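Local coordinates for protein ribonucleoside-diphosphate reductase (Pseudomonas aeruginosa, PDB 5IM3) that probably makes deoxyribonucleotides for DNA synthesis by reducing ribonucleoside diphosphates, and binds dATP as an allosteric effector, at residues Trp858-Ala863 with Leu876-Ala881. Sequence-based numbering, arbitrary orientation.
Sequences WIVEAA and LNLYIA
Ile859 lies beside Leu878 and Ala863 beside Leu876, with CA atoms 7.4 Å apart in the first pair, where a face of helix 856-866 meets Leu876, Asn877 and the start of strand 878-881. The helix satisfies its own backbone, as in the bond from Ala863 N to Ile859 O; Leu876, Leu878 and Ile880 bond through their backbones to Tyr904, Tyr905, Arg907 and Leu909, and the contact with the helix is made by methyl groups. Ile859 is central: its CG2, anti to the backbone N, sits 3.8 Å from Leu876 CD1 and also meets Leu878 CD2. A beta-branched residue suits this place because the methyl on CB reaches the partner directly from the helix surface. One turn on, Ala863 is small enough for Leu876 to close right over it, CD2 standing 3.6 Å from Ala863 CB while CD1 touches both Ala863 and Ile859. In Leu876 CG lies anti to the backbone N (chi1 -173°), from where the fork reaches this i, i+4 pair. At Leu878 a long, flexible side chain brings one methyl, CD2, to 3.9 Å from Val860 CG2, the two side chains running obliquely past each other. Leu900 also touches Ala863 and Leu876, and Tyr892 of helix 885-897 meets Leu878, extending the apolar cluster. Away from the annotated nucleotide sites, helix 856-866 thus packs on the first strand, and the loop before it, of a beta-alpha-beta crossover: strand 878-881, helix 885-897 and parallel strand 906-909, near the C-terminal end of the reductase barrel domain.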
loop_
_atom_site.group_PDB
_atom_site.type_symbol
_atom_site.label_atom_id
_atom_site.label_comp_id
_atom_site.label_asym_id
_atom_site.label_seq_id
_atom_site.Cartn_x
_atom_site.Cartn_y
_atom_site.Cartn_z
ATOM N N TRP A 858 1.731 -33.323 3.719
ATOM C CA TRP A 858 1.468 -34.666 3.208
ATOM C C TRP A 858 2.385 -34.999 2.038
ATOM O O TRP A 858 2.900 -36.119 1.944
ATOM C CB TRP A 858 0.004 -34.798 2.788
ATOM C CG TRP A 858 -0.971 -34.597 3.901
ATOM C CD1 TRP A 858 -1.804 -33.533 4.075
ATOM C CD2 TRP A 858 -1.226 -35.488 4.997
ATOM N NE1 TRP A 858 -2.556 -33.701 5.210
ATOM C CE2 TRP A 858 -2.220 -34.893 5.795
ATOM C CE3 TRP A 858 -0.706 -36.729 5.381
ATOM C CZ2 TRP A 858 -2.708 -35.495 6.953
ATOM C CZ3 TRP A 858 -1.190 -37.323 6.534
ATOM C CH2 TRP A 858 -2.184 -36.707 7.304
ATOM N N ILE A 859 2.601 -34.039 1.135
ATOM C CA ILE A 859 3.435 -34.283 -0.038
ATOM C C ILE A 859 4.891 -34.466 0.371
ATOM O O ILE A 859 5.620 -35.273 -0.220
ATOM C CB ILE A 859 3.273 -33.131 -1.050
ATOM C CG1 ILE A 859 1.792 -32.867 -1.342
ATOM C CG2 ILE A 859 4.012 -33.440 -2.344
ATOM C CD1 ILE A 859 1.043 -34.064 -1.874
ATOM N N VAL A 860 5.342 -33.715 1.378
ATOM C CA VAL A 860 6.724 -33.831 1.834
ATOM C C VAL A 860 6.941 -35.160 2.544
ATOM O O VAL A 860 7.907 -35.881 2.264
ATOM C CB VAL A 860 7.083 -32.640 2.741
ATOM C CG1 VAL A 860 8.453 -32.842 3.380
ATOM C CG2 VAL A 860 7.048 -31.344 1.947
ATOM N N GLU A 861 6.054 -35.499 3.486
ATOM C CA GLU A 861 6.210 -36.741 4.238
ATOM C C GLU A 861 6.141 -37.955 3.321
ATOM O O GLU A 861 6.869 -38.935 3.520
ATOM C CB GLU A 861 5.142 -36.836 5.327
ATOM C CG GLU A 861 5.606 -36.360 6.692
ATOM C CD GLU A 861 6.691 -37.245 7.277
ATOM O OE1 GLU A 861 6.863 -38.381 6.785
ATOM O OE2 GLU A 861 7.374 -36.800 8.223
ATOM N N ALA A 862 5.262 -37.913 2.319
ATOM C CA ALA A 862 5.194 -39.000 1.351
ATOM C C ALA A 862 6.501 -39.120 0.581
ATOM O O ALA A 862 7.049 -40.217 0.424
ATOM C CB ALA A 862 4.026 -38.773 0.393
ATOM N N ALA A 863 7.019 -37.991 0.092
ATOM C CA ALA A 863 8.289 -38.011 -0.621
ATOM C C ALA A 863 9.417 -38.476 0.290
ATOM O O ALA A 863 10.324 -39.191 -0.150
ATOM C CB ALA A 863 8.589 -36.627 -1.191
ATOM N N LEU A 876 10.084 -33.159 -7.112
ATOM C CA LEU A 876 9.045 -32.889 -6.121
ATOM C C LEU A 876 8.574 -31.447 -6.255
ATOM O O LEU A 876 9.200 -30.531 -5.714
ATOM C CB LEU A 876 9.562 -33.161 -4.714
ATOM C CG LEU A 876 8.508 -33.066 -3.610
ATOM C CD1 LEU A 876 7.432 -34.129 -3.797
ATOM C CD2 LEU A 876 9.163 -33.195 -2.246
ATOM N N ASN A 877 7.468 -31.245 -6.963
ATOM C CA ASN A 877 6.805 -29.952 -6.959
ATOM C C ASN A 877 6.024 -29.781 -5.664
ATOM O O ASN A 877 5.435 -30.734 -5.146
ATOM C CB ASN A 877 5.873 -29.821 -8.159
ATOM C CG ASN A 877 6.622 -29.779 -9.467
ATOM O OD1 ASN A 877 7.681 -29.160 -9.571
ATOM N ND2 ASN A 877 6.086 -30.454 -10.474
ATOM N N LEU A 878 6.042 -28.568 -5.126
ATOM C CA LEU A 878 5.325 -28.252 -3.903
ATOM C C LEU A 878 4.297 -27.169 -4.181
ATOM O O LEU A 878 4.572 -26.202 -4.901
ATOM C CB LEU A 878 6.282 -27.808 -2.796
ATOM C CG LEU A 878 7.189 -28.906 -2.232
ATOM C CD1 LEU A 878 8.090 -28.334 -1.156
ATOM C CD2 LEU A 878 6.382 -30.069 -1.671
ATOM N N TYR A 879 3.107 -27.352 -3.614
ATOM C CA TYR A 879 1.986 -26.444 -3.803
ATOM C C TYR A 879 1.636 -25.832 -2.456
ATOM O O TYR A 879 1.395 -26.555 -1.485
ATOM C CB TYR A 879 0.788 -27.182 -4.401
ATOM C CG TYR A 879 1.123 -27.871 -5.701
ATOM C CD1 TYR A 879 1.694 -29.137 -5.710
ATOM C CD2 TYR A 879 0.884 -27.250 -6.918
ATOM C CE1 TYR A 879 2.009 -29.767 -6.897
ATOM C CE2 TYR A 879 1.195 -27.875 -8.109
ATOM C CZ TYR A 879 1.758 -29.129 -8.093
ATOM O OH TYR A 879 2.070 -29.747 -9.281
ATOM N N ILE A 880 1.624 -24.506 -2.396
ATOM C CA ILE A 880 1.418 -23.785 -1.150
ATOM C C ILE A 880 0.413 -22.676 -1.412
ATOM O O ILE A 880 0.704 -21.733 -2.159
ATOM C CB ILE A 880 2.725 -23.212 -0.588
ATOM C CG1 ILE A 880 3.695 -24.354 -0.263
ATOM C CG2 ILE A 880 2.435 -22.358 0.646
ATOM C CD1 ILE A 880 5.021 -23.907 0.310
ATOM N N ALA A 881 -0.764 -22.790 -0.809
ATOM C CA ALA A 881 -1.706 -21.686 -0.751
ATOM C C ALA A 881 -1.509 -20.928 0.555
ATOM O O ALA A 881 -1.027 -21.479 1.548
ATOM C CB ALA A 881 -3.145 -22.190 -0.867
#